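Local coordinates for DUF5751 domain-containing protein (Sulfolobus tokodaii, PDB 2RBG) that is of unknown function but belongs to the DUF5751 family and adopts a Rossmann-like alpha/beta fold with a five-stranded parallel sheet, at residues K23-V28 with T36-F41; Q47-L52 with Y65-W70. All coordinates share one frame; numbering follows the deposited sequence.

Contact 1. Residues K23-V28 with T36-F41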
ATOM      1  N   LYS A  23      -3.844 -12.298   0.483  1.00  9.11           N
ATOM      2  CA  LYS A  23      -3.611 -11.085  -0.298  1.00  8.13           C
ATOM      3  C   LYS A  23      -3.111 -11.436  -1.696  1.00  8.65           C
ATOM      4  O   LYS A  23      -3.550 -10.862  -2.690  1.00 11.79           O
ATOM      5  CB  LYS A  23      -2.568 -10.190   0.380  1.00 10.36           C
ATOM      6  CG  LYS A  23      -2.996  -9.569   1.701  1.00 10.87           C
ATOM      7  CD  LYS A  23      -1.917  -8.610   2.208  1.00 14.62           C
ATOM      8  CE  LYS A  23      -2.395  -7.817   3.409  1.00 23.04           C
ATOM      9  NZ  LYS A  23      -3.562  -6.956   3.062  1.00 16.09           N
ATOM     10  N   ILE A  24      -2.178 -12.381  -1.764  1.00  7.43           N
ATOM     11  CA  ILE A  24      -1.617 -12.789  -3.043  1.00  6.12           C
ATOM     12  C   ILE A  24      -2.690 -13.133  -4.068  1.00  8.47           C
ATOM     13  O   ILE A  24      -2.666 -12.633  -5.188  1.00  9.39           O
ATOM     14  CB  ILE A  24      -0.678 -14.004  -2.870  1.00  6.49           C
ATOM     15  CG1 ILE A  24       0.587 -13.562  -2.126  1.00  5.04           C
ATOM     16  CG2 ILE A  24      -0.327 -14.604  -4.237  1.00  7.14           C
ATOM     17  CD1 ILE A  24       1.508 -14.699  -1.736  1.00  5.89           C
ATOM     18  N   PHE A  25      -3.640 -13.979  -3.690  1.00  8.27           N
ATOM     19  CA  PHE A  25      -4.673 -14.365  -4.640  1.00 10.11           C
ATOM     20  C   PHE A  25      -5.662 -13.251  -4.968  1.00  8.55           C
ATOM     21  O   PHE A  25      -6.203 -13.210  -6.072  1.00  9.67           O
ATOM     22  CB  PHE A  25      -5.367 -15.640  -4.156  1.00  9.31           C
ATOM     23  CG  PHE A  25      -4.499 -16.867  -4.286  1.00 11.97           C
ATOM     24  CD1 PHE A  25      -4.146 -17.350  -5.547  1.00 13.37           C
ATOM     25  CD2 PHE A  25      -3.977 -17.493  -3.161  1.00 12.47           C
ATOM     26  CE1 PHE A  25      -3.281 -18.437  -5.682  1.00 12.22           C
ATOM     27  CE2 PHE A  25      -3.109 -18.580  -3.282  1.00 15.03           C
ATOM     28  CZ  PHE A  25      -2.761 -19.052  -4.548  1.00 13.24           C
ATOM     29  N   LEU A  26      -5.891 -12.340  -4.027  1.00  8.53           N
ATOM     30  CA  LEU A  26      -6.779 -11.213  -4.290  1.00 10.27           C
ATOM     31  C   LEU A  26      -6.136 -10.392  -5.410  1.00  7.43           C
ATOM     32  O   LEU A  26      -6.795  -9.987  -6.367  1.00  8.43           O
ATOM     33  CB  LEU A  26      -6.923 -10.325  -3.049  1.00 12.37           C
ATOM     34  CG  LEU A  26      -8.201 -10.405  -2.211  1.00 23.05           C
ATOM     35  CD1 LEU A  26      -8.308 -11.763  -1.584  1.00 28.50           C
ATOM     36  CD2 LEU A  26      -8.177  -9.339  -1.129  1.00 23.45           C
ATOM     37  N   ASP A  27      -4.833 -10.161  -5.288  1.00  8.78           N
ATOM     38  CA  ASP A  27      -4.111  -9.376  -6.278  1.00  6.87           C
ATOM     39  C   ASP A  27      -3.960 -10.094  -7.613  1.00  7.47           C
ATOM     40  O   ASP A  27      -4.107  -9.479  -8.670  1.00  8.28           O
ATOM     41  CB  ASP A  27      -2.740  -8.965  -5.734  1.00 10.81           C
ATOM     42  CG  ASP A  27      -2.845  -7.955  -4.606  1.00 11.54           C
ATOM     43  OD1 ASP A  27      -3.703  -7.050  -4.702  1.00  9.76           O
ATOM     44  OD2 ASP A  27      -2.070  -8.055  -3.633  1.00 10.25           O
ATOM     45  N   VAL A  28      -3.676 -11.393  -7.575  1.00  6.57           N
ATOM     46  CA  VAL A  28      -3.533 -12.138  -8.822  1.00  8.12           C
ATOM     47  C   VAL A  28      -4.856 -12.124  -9.587  1.00 10.25           C
ATOM     48  O   VAL A  28      -4.885 -11.878 -10.795  1.00  9.64           O
ATOM     49  CB  VAL A  28      -3.104 -13.599  -8.568  1.00  8.01           C
ATOM     50  CG1 VAL A  28      -3.216 -14.406  -9.860  1.00  9.50           C
ATOM     51  CG2 VAL A  28      -1.658 -13.633  -8.061  1.00  8.04           C
ATOM     52  N   THR A  36       0.339 -17.643 -11.871  1.00 11.15           N
ATOM     53  CA  THR A  36       1.344 -16.913 -11.118  1.00  9.64           C
ATOM     54  C   THR A  36       2.415 -17.888 -10.666  1.00  8.90           C
ATOM     55  O   THR A  36       2.126 -19.049 -10.363  1.00 11.37           O
ATOM     56  CB  THR A  36       0.751 -16.202  -9.869  1.00  9.30           C
ATOM     57  OG1 THR A  36       1.786 -15.463  -9.206  1.00 11.46           O
ATOM     58  CG2 THR A  36       0.161 -17.215  -8.892  1.00 10.57           C
ATOM     59  N   THR A  37       3.658 -17.429 -10.669  1.00  8.09           N
ATOM     60  CA  THR A  37       4.762 -18.259 -10.212  1.00  8.90           C
ATOM     61  C   THR A  37       5.186 -17.586  -8.914  1.00  9.34           C
ATOM     62  O   THR A  37       5.701 -16.464  -8.911  1.00 10.35           O
ATOM     63  CB  THR A  37       5.912 -18.305 -11.253  1.00 16.76           C
ATOM     64  OG1 THR A  37       7.004 -19.062 -10.718  1.00 18.76           O
ATOM     65  CG2 THR A  37       6.379 -16.909 -11.624  1.00 17.18           C
ATOM     66  N   ILE A  38       4.915 -18.272  -7.810  1.00  8.42           N
ATOM     67  CA  ILE A  38       5.188 -17.765  -6.471  1.00  9.46           C
ATOM     68  C   ILE A  38       6.540 -18.192  -5.921  1.00 10.38           C
ATOM     69  O   ILE A  38       6.856 -19.382  -5.870  1.00 11.66           O
ATOM     70  CB  ILE A  38       4.084 -18.227  -5.505  1.00  9.91           C
ATOM     71  CG1 ILE A  38       2.717 -17.859  -6.084  1.00 12.94           C
ATOM     72  CG2 ILE A  38       4.277 -17.594  -4.135  1.00  9.08           C
ATOM     73  CD1 ILE A  38       1.547 -18.427  -5.311  1.00 11.43           C
ATOM     74  N   ASN A  39       7.324 -17.209  -5.495  1.00  6.80           N
ATOM     75  CA  ASN A  39       8.652 -17.455  -4.945  1.00  8.56           C
ATOM     76  C   ASN A  39       8.691 -16.986  -3.504  1.00  8.17           C
ATOM     77  O   ASN A  39       8.564 -15.794  -3.221  1.00 12.28           O
ATOM     78  CB  ASN A  39       9.693 -16.721  -5.784  1.00  6.67           C
ATOM     79  CG  ASN A  39       9.815 -17.303  -7.173  1.00 11.85           C
ATOM     80  OD1 ASN A  39      10.566 -18.253  -7.399  1.00 10.25           O
ATOM     81  ND2 ASN A  39       9.054 -16.756  -8.109  1.00 11.82           N
ATOM     82  N   VAL A  40       8.875 -17.940  -2.601  1.00  9.81           N
ATOM     83  CA  VAL A  40       8.891 -17.671  -1.175  1.00 10.60           C
ATOM     84  C   VAL A  40      10.291 -17.800  -0.597  1.00 11.33           C
ATOM     85  O   VAL A  40      10.929 -18.843  -0.723  1.00 13.32           O
ATOM     86  CB  VAL A  40       7.964 -18.654  -0.437  1.00 10.53           C
ATOM     87  CG1 VAL A  40       7.799 -18.233   1.016  1.00  9.46           C
ATOM     88  CG2 VAL A  40       6.620 -18.731  -1.147  1.00 10.11           C
ATOM     89  N   PHE A  41      10.761 -16.733   0.037  1.00 10.47           N
ATOM     90  CA  PHE A  41      12.083 -16.725   0.646  1.00 10.56           C
ATOM     91  C   PHE A  41      11.862 -16.999   2.125  1.00 14.51           C
ATOM     92  O   PHE A  41      11.478 -16.115   2.891  1.00 12.82           O
ATOM     93  CB  PHE A  41      12.729 -15.370   0.376  1.00 11.18           C
ATOM     94  CG  PHE A  41      12.869 -15.077  -1.090  1.00 13.39           C
ATOM     95  CD1 PHE A  41      13.927 -15.614  -1.822  1.00 11.41           C
ATOM     96  CD2 PHE A  41      11.890 -14.349  -1.763  1.00 13.82           C
ATOM     97  CE1 PHE A  41      14.005 -15.436  -3.201  1.00 12.58           C
ATOM     98  CE2 PHE A  41      11.959 -14.165  -3.144  1.00 16.09           C
ATOM     99  CZ  PHE A  41      13.020 -14.713  -3.865  1.00 13.07           C
TER
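In the beta-alpha-beta unit made of strand 6-11, helix 17-31 and strand 35-41, I24, F25 and V28 of the crossover helix meet T36 and I38 of the second strand. The helix segment runs back nearly antiparallel to the strand segment, at 152° with the axes 11.0 Å apart, as expected where a crossover helix lies on a parallel sheet. All five touching residues are buried, and the link between the segments is one of van der Waals contacts. I38 reaches from the strand toward the helix with CG1 on to CD1 extended (chi2 172°), which carries the CD1 methyl to the helix. There I38 CD1 lies 4.4 Å from I24 CG2 and 4.4 Å from F25 CZ, meeting the far end of the phenyl ring obliquely. One helical turn after I24, V28 meets T36. With chi1 at 170°, V28 CG2 lies anti to the carbonyl carbon, and this is the branch that touches the strand. The T36 hydroxyl is hydrogen-bonded to the backbone O of I6 and to the hydroxyl of T8, both on strand 6-11. Y93 of strand 89-94 also touches I24, and L91 touches V28. V28 CG2 rests almost evenly on the branched end of T36, 4.0 Å from T36 CB and 4.1 Å from both T36 OG1 and T36 CG2.

Contact 2. Residues Q47-L52 with Y65-W70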
ATOM      1  N   GLN A  47       6.171 -28.783   2.421  1.00 24.63           N
ATOM      2  CA  GLN A  47       4.994 -29.396   3.026  1.00 25.17           C
ATOM      3  C   GLN A  47       4.390 -28.609   4.183  1.00 23.21           C
ATOM      4  O   GLN A  47       3.169 -28.560   4.326  1.00 24.07           O
ATOM      5  CB  GLN A  47       5.315 -30.821   3.481  1.00 28.35           C
ATOM      6  CG  GLN A  47       5.587 -31.775   2.330  1.00 36.99           C
ATOM      7  CD  GLN A  47       4.527 -31.692   1.246  1.00 43.34           C
ATOM      8  OE1 GLN A  47       3.328 -31.778   1.522  1.00 46.34           O
ATOM      9  NE2 GLN A  47       4.965 -31.526   0.002  1.00 45.64           N
ATOM     10  N   GLU A  48       5.232 -27.998   5.011  1.00 23.97           N
ATOM     11  CA  GLU A  48       4.724 -27.216   6.130  1.00 22.97           C
ATOM     12  C   GLU A  48       4.025 -25.964   5.614  1.00 22.51           C
ATOM     13  O   GLU A  48       2.980 -25.570   6.128  1.00 17.54           O
ATOM     14  CB  GLU A  48       5.856 -26.831   7.088  1.00 27.75           C
ATOM     15  CG  GLU A  48       5.421 -25.848   8.170  1.00 35.85           C
ATOM     16  CD  GLU A  48       6.367 -25.802   9.355  1.00 42.98           C
ATOM     17  OE1 GLU A  48       7.599 -25.799   9.145  1.00 46.34           O
ATOM     18  OE2 GLU A  48       5.874 -25.758  10.502  1.00 44.85           O
ATOM     19  N   LEU A  49       4.601 -25.343   4.589  1.00 18.62           N
ATOM     20  CA  LEU A  49       4.005 -24.145   4.014  1.00 18.78           C
ATOM     21  C   LEU A  49       2.644 -24.471   3.415  1.00 17.00           C
ATOM     22  O   LEU A  49       1.650 -23.809   3.709  1.00 16.05           O
ATOM     23  CB  LEU A  49       4.905 -23.559   2.923  1.00 16.29           C
ATOM     24  CG  LEU A  49       4.278 -22.396   2.144  1.00 16.44           C
ATOM     25  CD1 LEU A  49       3.997 -21.234   3.090  1.00 17.18           C
ATOM     26  CD2 LEU A  49       5.208 -21.963   1.023  1.00 19.52           C
ATOM     27  N   VAL A  50       2.611 -25.492   2.565  1.00 16.87           N
ATOM     28  CA  VAL A  50       1.376 -25.909   1.911  1.00 15.59           C
ATOM     29  C   VAL A  50       0.288 -26.200   2.937  1.00 17.36           C
ATOM     30  O   VAL A  50      -0.896 -25.993   2.677  1.00 15.94           O
ATOM     31  CB  VAL A  50       1.605 -27.166   1.045  1.00 20.49           C
ATOM     32  CG1 VAL A  50       0.310 -27.576   0.369  1.00 22.89           C
ATOM     33  CG2 VAL A  50       2.683 -26.886   0.005  1.00 20.90           C
ATOM     34  N   THR A  51       0.693 -26.693   4.103  1.00 16.58           N
ATOM     35  CA  THR A  51      -0.259 -26.990   5.164  1.00 13.61           C
ATOM     36  C   THR A  51      -0.826 -25.678   5.704  1.00 13.20           C
ATOM     37  O   THR A  51      -2.035 -25.549   5.900  1.00 14.98           O
ATOM     38  CB  THR A  51       0.418 -27.772   6.304  1.00 16.56           C
ATOM     39  OG1 THR A  51       0.793 -29.069   5.823  1.00 19.12           O
ATOM     40  CG2 THR A  51      -0.524 -27.923   7.492  1.00 17.52           C
ATOM     41  N   LEU A  52       0.046 -24.700   5.927  1.00 13.91           N
ATOM     42  CA  LEU A  52      -0.383 -23.402   6.438  1.00 13.78           C
ATOM     43  C   LEU A  52      -1.302 -22.643   5.483  1.00 16.52           C
ATOM     44  O   LEU A  52      -2.263 -22.005   5.914  1.00 20.03           O
ATOM     45  CB  LEU A  52       0.833 -22.523   6.754  1.00 15.00           C
ATOM     46  CG  LEU A  52       1.700 -22.904   7.954  1.00 18.12           C
ATOM     47  CD1 LEU A  52       2.891 -21.959   8.044  1.00 19.35           C
ATOM     48  CD2 LEU A  52       0.869 -22.837   9.226  1.00 20.14           C
ATOM     49  N   TYR A  65      -0.778 -22.090 -10.390  1.00 18.65           N
ATOM     50  CA  TYR A  65       0.401 -21.532  -9.753  1.00 18.31           C
ATOM     51  C   TYR A  65       1.521 -22.543  -9.608  1.00 20.44           C
ATOM     52  O   TYR A  65       1.303 -23.754  -9.661  1.00 19.03           O
ATOM     53  CB  TYR A  65       0.033 -20.991  -8.364  1.00 22.93           C
ATOM     54  CG  TYR A  65      -0.127 -22.079  -7.322  1.00 22.93           C
ATOM     55  CD1 TYR A  65       0.988 -22.631  -6.687  1.00 27.91           C
ATOM     56  CD2 TYR A  65      -1.382 -22.598  -7.014  1.00 24.79           C
ATOM     57  CE1 TYR A  65       0.860 -23.675  -5.779  1.00 26.74           C
ATOM     58  CE2 TYR A  65      -1.524 -23.646  -6.105  1.00 26.83           C
ATOM     59  CZ  TYR A  65      -0.395 -24.180  -5.493  1.00 28.42           C
ATOM     60  OH  TYR A  65      -0.518 -25.220  -4.600  1.00 30.78           O
ATOM     61  N   GLU A  66       2.725 -22.016  -9.440  1.00 19.35           N
ATOM     62  CA  GLU A  66       3.914 -22.820  -9.218  1.00 18.13           C
ATOM     63  C   GLU A  66       4.449 -22.234  -7.925  1.00 17.07           C
ATOM     64  O   GLU A  66       4.348 -21.026  -7.703  1.00 13.89           O
ATOM     65  CB  GLU A  66       4.938 -22.635 -10.337  1.00 22.10           C
ATOM     66  CG  GLU A  66       4.543 -23.249 -11.666  1.00 31.96           C
ATOM     67  CD  GLU A  66       5.688 -23.247 -12.662  1.00 38.40           C
ATOM     68  OE1 GLU A  66       6.220 -22.155 -12.957  1.00 42.11           O
ATOM     69  OE2 GLU A  66       6.056 -24.338 -13.147  1.00 43.89           O
ATOM     70  N   LEU A  67       4.999 -23.084  -7.068  1.00 15.56           N
ATOM     71  CA  LEU A  67       5.527 -22.629  -5.792  1.00 14.40           C
ATOM     72  C   LEU A  67       6.991 -23.027  -5.637  1.00 14.70           C
ATOM     73  O   LEU A  67       7.346 -24.198  -5.769  1.00 15.80           O
ATOM     74  CB  LEU A  67       4.695 -23.226  -4.652  1.00 16.90           C
ATOM     75  CG  LEU A  67       5.054 -22.857  -3.213  1.00 19.24           C
ATOM     76  CD1 LEU A  67       4.933 -21.353  -3.018  1.00 21.66           C
ATOM     77  CD2 LEU A  67       4.125 -23.593  -2.258  1.00 20.68           C
ATOM     78  N   PHE A  68       7.834 -22.036  -5.366  1.00 11.13           N
ATOM     79  CA  PHE A  68       9.261 -22.256  -5.179  1.00 12.93           C
ATOM     80  C   PHE A  68       9.698 -21.626  -3.866  1.00 12.63           C
ATOM     81  O   PHE A  68       9.401 -20.461  -3.597  1.00 12.01           O
ATOM     82  CB  PHE A  68      10.053 -21.623  -6.328  1.00 12.05           C
ATOM     83  CG  PHE A  68       9.791 -22.253  -7.662  1.00 14.59           C
ATOM     84  CD1 PHE A  68      10.348 -23.486  -7.986  1.00 14.07           C
ATOM     85  CD2 PHE A  68       8.972 -21.624  -8.591  1.00 15.16           C
ATOM     86  CE1 PHE A  68      10.092 -24.083  -9.217  1.00 15.37           C
ATOM     87  CE2 PHE A  68       8.709 -22.213  -9.826  1.00 17.63           C
ATOM     88  CZ  PHE A  68       9.269 -23.445 -10.140  1.00 18.22           C
ATOM     89  N   LEU A  69      10.391 -22.401  -3.043  1.00 12.84           N
ATOM     90  CA  LEU A  69      10.885 -21.892  -1.772  1.00 13.24           C
ATOM     91  C   LEU A  69      12.394 -21.732  -1.864  1.00 14.32           C
ATOM     92  O   LEU A  69      13.090 -22.607  -2.385  1.00 13.65           O
ATOM     93  CB  LEU A  69      10.528 -22.843  -0.626  1.00 14.24           C
ATOM     94  CG  LEU A  69       9.089 -22.782  -0.105  1.00 18.28           C
ATOM     95  CD1 LEU A  69       8.113 -23.109  -1.225  1.00 18.52           C
ATOM     96  CD2 LEU A  69       8.926 -23.760   1.049  1.00 19.14           C
ATOM     97  N   TRP A  70      12.889 -20.604  -1.367  1.00 12.36           N
ATOM     98  CA  TRP A  70      14.312 -20.309  -1.393  1.00 13.82           C
ATOM     99  C   TRP A  70      14.825 -19.853  -0.042  1.00 14.23           C
ATOM    100  O   TRP A  70      14.214 -19.007   0.607  1.00 14.03           O
ATOM    101  CB  TRP A  70      14.616 -19.190  -2.390  1.00 10.85           C
ATOM    102  CG  TRP A  70      14.044 -19.394  -3.743  1.00 10.51           C
ATOM    103  CD1 TRP A  70      12.942 -18.782  -4.275  1.00 11.33           C
ATOM    104  CD2 TRP A  70      14.552 -20.263  -4.753  1.00  9.50           C
ATOM    105  NE1 TRP A  70      12.737 -19.220  -5.564  1.00 10.64           N
ATOM    106  CE2 TRP A  70      13.711 -20.130  -5.881  1.00  9.79           C
ATOM    107  CE3 TRP A  70      15.638 -21.145  -4.816  1.00 12.09           C
ATOM    108  CZ2 TRP A  70      13.925 -20.848  -7.061  1.00 11.85           C
ATOM    109  CZ3 TRP A  70      15.850 -21.859  -5.992  1.00 12.80           C
ATOM    110  CH2 TRP A  70      14.997 -21.704  -7.097  1.00 14.03           C
TER
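L49 and V50 of helix 46-52 pack on L67 and L69 of strand 64-70, an edge strand of the parallel sheet, in the second crossover of the Rossmann-like fold; helices 46-52 and 54-59 together span the link from strand 35-41. The N-to-C directions of the two segments make an angle of 127°. Within the helix, Q47 O accepts two bonds from T51, arriving from opposite faces of the carbonyl plane: T51 N lies 3.1 Å from Q47 O and T51 OG1 2.9 Å from Q47 O. Across the contact the meeting is purely aliphatic. L49, with CG anti to the backbone N (chi1 173°), directs CD2 between two strand leucines: L49 CD2 lies 3.8 Å from L67 CD2 and 3.8 Å from L69 CD1. L67 and L69, two positions apart on the strand, both direct their CB toward the helix, so one methyl bridges them. Around this patch Y46 also lies on L67 and L69, F17 of helix 17-31 backs L49, and L57 of helix 54-59 meets V50. V50 adds a lighter touch to the strand, V50 CG2 to L67 CD2 at 4.2 Å.

Overall arrangement
Contacts 1 and 2 lie in series along the chain, and their strands, 35-41 and 64-70, are neighbours in one parallel sheet, joined by backbone hydrogen bonds, probably including V40 N to F68 O. Each contact sets helix against strand, largely through apolar side chains. Contact 1 is central: its strand has neighbours on both sides, every touching residue is buried, and a threonine held by strand 6-11 mixes polar anchoring into the packing. Contact 2 lies about 11 Å away, centre to centre, on an outermost strand; only L49 of its touching residues is buried, and the cross-contacts are those of leucine and valine side chains alone. V40, touching L67, ties the two regions together.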